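Local coordinates for protein exonuclease mut-7 homolog (Aedes aegypti, PDB 7JW2) that probably trims the 3' ends of Argonaute-bound microRNAs as a magnesium-dependent 3'-5' exoribonuclease, the deposited chain being its exonuclease domain, at residues Thr4-Glu9 and Ala56-Val61. Sequence-based numbering, arbitrary orientation.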
ATOM      1  N   THR A   4      -2.553  30.557  -1.405  1.00 22.31           N
ATOM      2  CA  THR A   4      -3.383  29.509  -0.830  1.00 22.40           C
ATOM      3  C   THR A   4      -3.359  28.276  -1.721  1.00 23.35           C
ATOM      4  O   THR A   4      -3.055  28.353  -2.914  1.00 25.51           O
ATOM      5  CB  THR A   4      -4.833  29.970  -0.644  1.00 28.44           C
ATOM      6  OG1 THR A   4      -5.332  30.456  -1.895  1.00 27.10           O
ATOM      7  CG2 THR A   4      -4.922  31.069   0.401  1.00 28.35           C
ATOM      8  N   LEU A   5      -3.694  27.133  -1.120  1.00 22.67           N
ATOM      9  CA  LEU A   5      -3.751  25.871  -1.844  1.00 22.47           C
ATOM     10  C   LEU A   5      -5.031  25.793  -2.669  1.00 24.02           C
ATOM     11  O   LEU A   5      -6.133  25.913  -2.127  1.00 27.23           O
ATOM     12  CB  LEU A   5      -3.687  24.703  -0.860  1.00 23.09           C
ATOM     13  CG  LEU A   5      -3.829  23.288  -1.424  1.00 23.54           C
ATOM     14  CD1 LEU A   5      -2.716  23.005  -2.414  1.00 23.41           C
ATOM     15  CD2 LEU A   5      -3.832  22.253  -0.302  1.00 24.43           C
ATOM     16  N   ARG A   6      -4.890  25.560  -3.976  1.00 25.85           N
ATOM     17  CA  ARG A   6      -6.074  25.527  -4.825  1.00 26.30           C
ATOM     18  C   ARG A   6      -6.839  24.214  -4.744  1.00 30.01           C
ATOM     19  O   ARG A   6      -7.996  24.166  -5.178  1.00 34.90           O
ATOM     20  CB  ARG A   6      -5.701  25.839  -6.277  1.00 29.80           C
ATOM     21  CG  ARG A   6      -4.776  24.869  -6.961  1.00 31.53           C
ATOM     22  CD  ARG A   6      -4.499  25.432  -8.343  1.00 36.52           C
ATOM     23  NE  ARG A   6      -3.527  24.682  -9.122  1.00 36.43           N
ATOM     24  CZ  ARG A   6      -3.786  23.518  -9.706  1.00 38.97           C
ATOM     25  NH1 ARG A   6      -4.980  22.954  -9.569  1.00 39.94           N
ATOM     26  NH2 ARG A   6      -2.848  22.909 -10.423  1.00 38.49           N
ATOM     27  N   LEU A   7      -6.252  23.168  -4.174  1.00 27.00           N
ATOM     28  CA  LEU A   7      -6.963  21.905  -4.035  1.00 29.75           C
ATOM     29  C   LEU A   7      -8.086  22.011  -3.008  1.00 30.70           C
ATOM     30  O   LEU A   7      -7.984  22.718  -2.001  1.00 30.83           O
ATOM     31  CB  LEU A   7      -6.002  20.793  -3.622  1.00 27.97           C
ATOM     32  CG  LEU A   7      -4.833  20.530  -4.562  1.00 27.37           C
ATOM     33  CD1 LEU A   7      -3.979  19.386  -4.017  1.00 25.86           C
ATOM     34  CD2 LEU A   7      -5.334  20.210  -5.958  1.00 30.45           C
ATOM     35  N   ASP A   8      -9.166  21.284  -3.276  1.00 33.47           N
ATOM     36  CA  ASP A   8     -10.241  21.150  -2.305  1.00 33.56           C
ATOM     37  C   ASP A   8      -9.737  20.419  -1.064  1.00 36.87           C
ATOM     38  O   ASP A   8      -8.806  19.607  -1.130  1.00 30.63           O
ATOM     39  CB  ASP A   8     -11.417  20.403  -2.934  1.00 39.04           C
ATOM     40  CG  ASP A   8     -12.483  20.032  -1.927  1.00 41.71           C
ATOM     41  OD1 ASP A   8     -13.083  18.948  -2.073  1.00 47.54           O
ATOM     42  OD2 ASP A   8     -12.726  20.823  -0.991  1.00 47.24           O
ATOM     43  N   GLU A   9     -10.360  20.720   0.081  1.00 38.65           N
ATOM     44  CA  GLU A   9      -9.955  20.099   1.340  1.00 37.76           C
ATOM     45  C   GLU A   9     -10.114  18.584   1.310  1.00 31.94           C
ATOM     46  O   GLU A   9      -9.412  17.874   2.040  1.00 32.39           O
ATOM     47  CB  GLU A   9     -10.762  20.686   2.500  1.00 44.20           C
ATOM     48  CG  GLU A   9     -10.312  22.068   2.931  1.00 48.86           C
ATOM     49  CD  GLU A   9     -11.348  22.774   3.786  1.00 58.77           C
ATOM     50  OE1 GLU A   9     -11.078  23.910   4.232  1.00 60.99           O
ATOM     51  OE2 GLU A   9     -12.432  22.189   4.011  1.00 59.07           O
ATOM     52  N   ALA A  56       3.128  15.807  -2.293  1.00 13.24           N
ATOM     53  CA  ALA A  56       2.105  16.454  -3.105  1.00 12.80           C
ATOM     54  C   ALA A  56       2.156  15.984  -4.554  1.00 14.15           C
ATOM     55  O   ALA A  56       3.233  15.891  -5.145  1.00 16.73           O
ATOM     56  CB  ALA A  56       2.272  17.979  -3.075  1.00 15.83           C
ATOM     57  N   THR A  57       0.984  15.737  -5.117  1.00 14.03           N
ATOM     58  CA  THR A  57       0.793  15.598  -6.561  1.00 14.76           C
ATOM     59  C   THR A  57      -0.049  16.772  -7.033  1.00 15.44           C
ATOM     60  O   THR A  57      -0.525  17.579  -6.235  1.00 18.30           O
ATOM     61  CB  THR A  57       0.094  14.283  -6.906  1.00 19.16           C
ATOM     62  OG1 THR A  57      -1.305  14.414  -6.635  1.00 17.42           O
ATOM     63  CG2 THR A  57       0.636  13.136  -6.081  1.00 19.75           C
ATOM     64  N   TRP A  58      -0.266  16.864  -8.350  1.00 18.74           N
ATOM     65  CA  TRP A  58      -1.116  17.942  -8.833  1.00 20.54           C
ATOM     66  C   TRP A  58      -2.545  17.832  -8.321  1.00 22.72           C
ATOM     67  O   TRP A  58      -3.285  18.824  -8.358  1.00 23.47           O
ATOM     68  CB  TRP A  58      -1.128  17.966 -10.362  1.00 22.37           C
ATOM     69  CG  TRP A  58       0.075  18.604 -10.953  1.00 23.49           C
ATOM     70  CD1 TRP A  58       1.023  18.003 -11.714  1.00 26.11           C
ATOM     71  CD2 TRP A  58       0.468  19.975 -10.826  1.00 21.82           C
ATOM     72  NE1 TRP A  58       1.976  18.915 -12.089  1.00 27.63           N
ATOM     73  CE2 TRP A  58       1.668  20.131 -11.545  1.00 22.49           C
ATOM     74  CE3 TRP A  58      -0.081  21.085 -10.178  1.00 21.91           C
ATOM     75  CZ2 TRP A  58       2.331  21.344 -11.633  1.00 22.00           C
ATOM     76  CZ3 TRP A  58       0.575  22.295 -10.275  1.00 23.24           C
ATOM     77  CH2 TRP A  58       1.769  22.414 -10.994  1.00 21.53           C
ATOM     78  N   ASP A  59      -2.952  16.653  -7.835  1.00 21.50           N
ATOM     79  CA  ASP A  59      -4.339  16.403  -7.471  1.00 20.73           C
ATOM     80  C   ASP A  59      -4.576  16.183  -5.986  1.00 22.84           C
ATOM     81  O   ASP A  59      -5.722  16.287  -5.550  1.00 23.22           O
ATOM     82  CB  ASP A  59      -4.871  15.176  -8.227  1.00 23.98           C
ATOM     83  CG  ASP A  59      -4.873  15.376  -9.719  1.00 25.85           C
ATOM     84  OD1 ASP A  59      -5.372  16.425 -10.160  1.00 30.56           O
ATOM     85  OD2 ASP A  59      -4.378  14.488 -10.444  1.00 32.80           O
ATOM     86  N   ASP A  60      -3.540  15.859  -5.211  1.00 18.42           N
ATOM     87  CA  ASP A  60      -3.706  15.486  -3.812  1.00 19.22           C
ATOM     88  C   ASP A  60      -2.454  15.867  -3.041  1.00 18.59           C
ATOM     89  O   ASP A  60      -1.344  15.836  -3.576  1.00 18.44           O
ATOM     90  CB  ASP A  60      -3.950  13.971  -3.631  1.00 19.76           C
ATOM     91  CG  ASP A  60      -5.261  13.498  -4.246  1.00 18.88           C
ATOM     92  OD1 ASP A  60      -5.268  13.111  -5.439  1.00 21.63           O
ATOM     93  OD2 ASP A  60      -6.278  13.495  -3.521  1.00 22.21           O
ATOM     94  N   VAL A  61      -2.630  16.178  -1.759  1.00 17.63           N
ATOM     95  CA  VAL A  61      -1.503  16.340  -0.851  1.00 17.37           C
ATOM     96  C   VAL A  61      -1.682  15.376   0.308  1.00 17.42           C
ATOM     97  O   VAL A  61      -2.764  15.313   0.905  1.00 18.61           O
ATOM     98  CB  VAL A  61      -1.370  17.782  -0.336  1.00 17.16           C
ATOM     99  CG1 VAL A  61      -0.141  17.890   0.544  1.00 17.16           C
ATOM    100  CG2 VAL A  61      -1.265  18.752  -1.508  1.00 18.44           C
TER
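Leu-7 and Asp-59 bring the two backbones closest, with their CA atoms 7.0 Å apart, where the irregular N-terminal segment 4-9 passes over the hairpin turn 56-61. This turn joins the antiparallel strands 50-56 and 61-65 in the mixed sheet of the RNase H-like exonuclease fold, and segment 4-9 leads into strand 12-15, which pairs with 61-65. Leu-7 lays its two methyls against the backbone of the turn. CD1 lies 3.7 Å from the backbone N of Asp-60 and 3.8 Å from CG2 of Val-61, whose side chain it meets at about a right angle. CD2 instead rests 3.4 Å from the carbonyl O of Trp-58. CG of Leu-7 stands anti to the carbonyl carbon (chi1 -58°), and from there the two methyls reach the turn. Phe-190 of helix 179-205 touches both Leu-5 and Leu-7, while Ala-186 of the same helix packs on Val-61, so helix 179-205 packs against both segments.

Arg-6 reaches Trp-58 near the start of the turn, its side chain stretched straight as far as NE. Its guanidinium lies at a 19° tilt to the indole plane of Trp-58, and NH2 approaches the six-membered ring obliquely, 3.3 Å from CE3. The Asp-59 carboxylate makes no salt bridge with Arg-6, its OD1 lying 6.6 Å from Arg-6 NH1. OD2 of Asp-60 is hydrogen-bonded to His-13 of strand 12-15 and to His-11 just before it. Inside the turn, Thr-57 forms an ST turn and an ST motif, its OG1 accepting from the backbone N of Asp-59 at 3.0 Å (N-H...O 154°) and, less straight, from that of Asp-60.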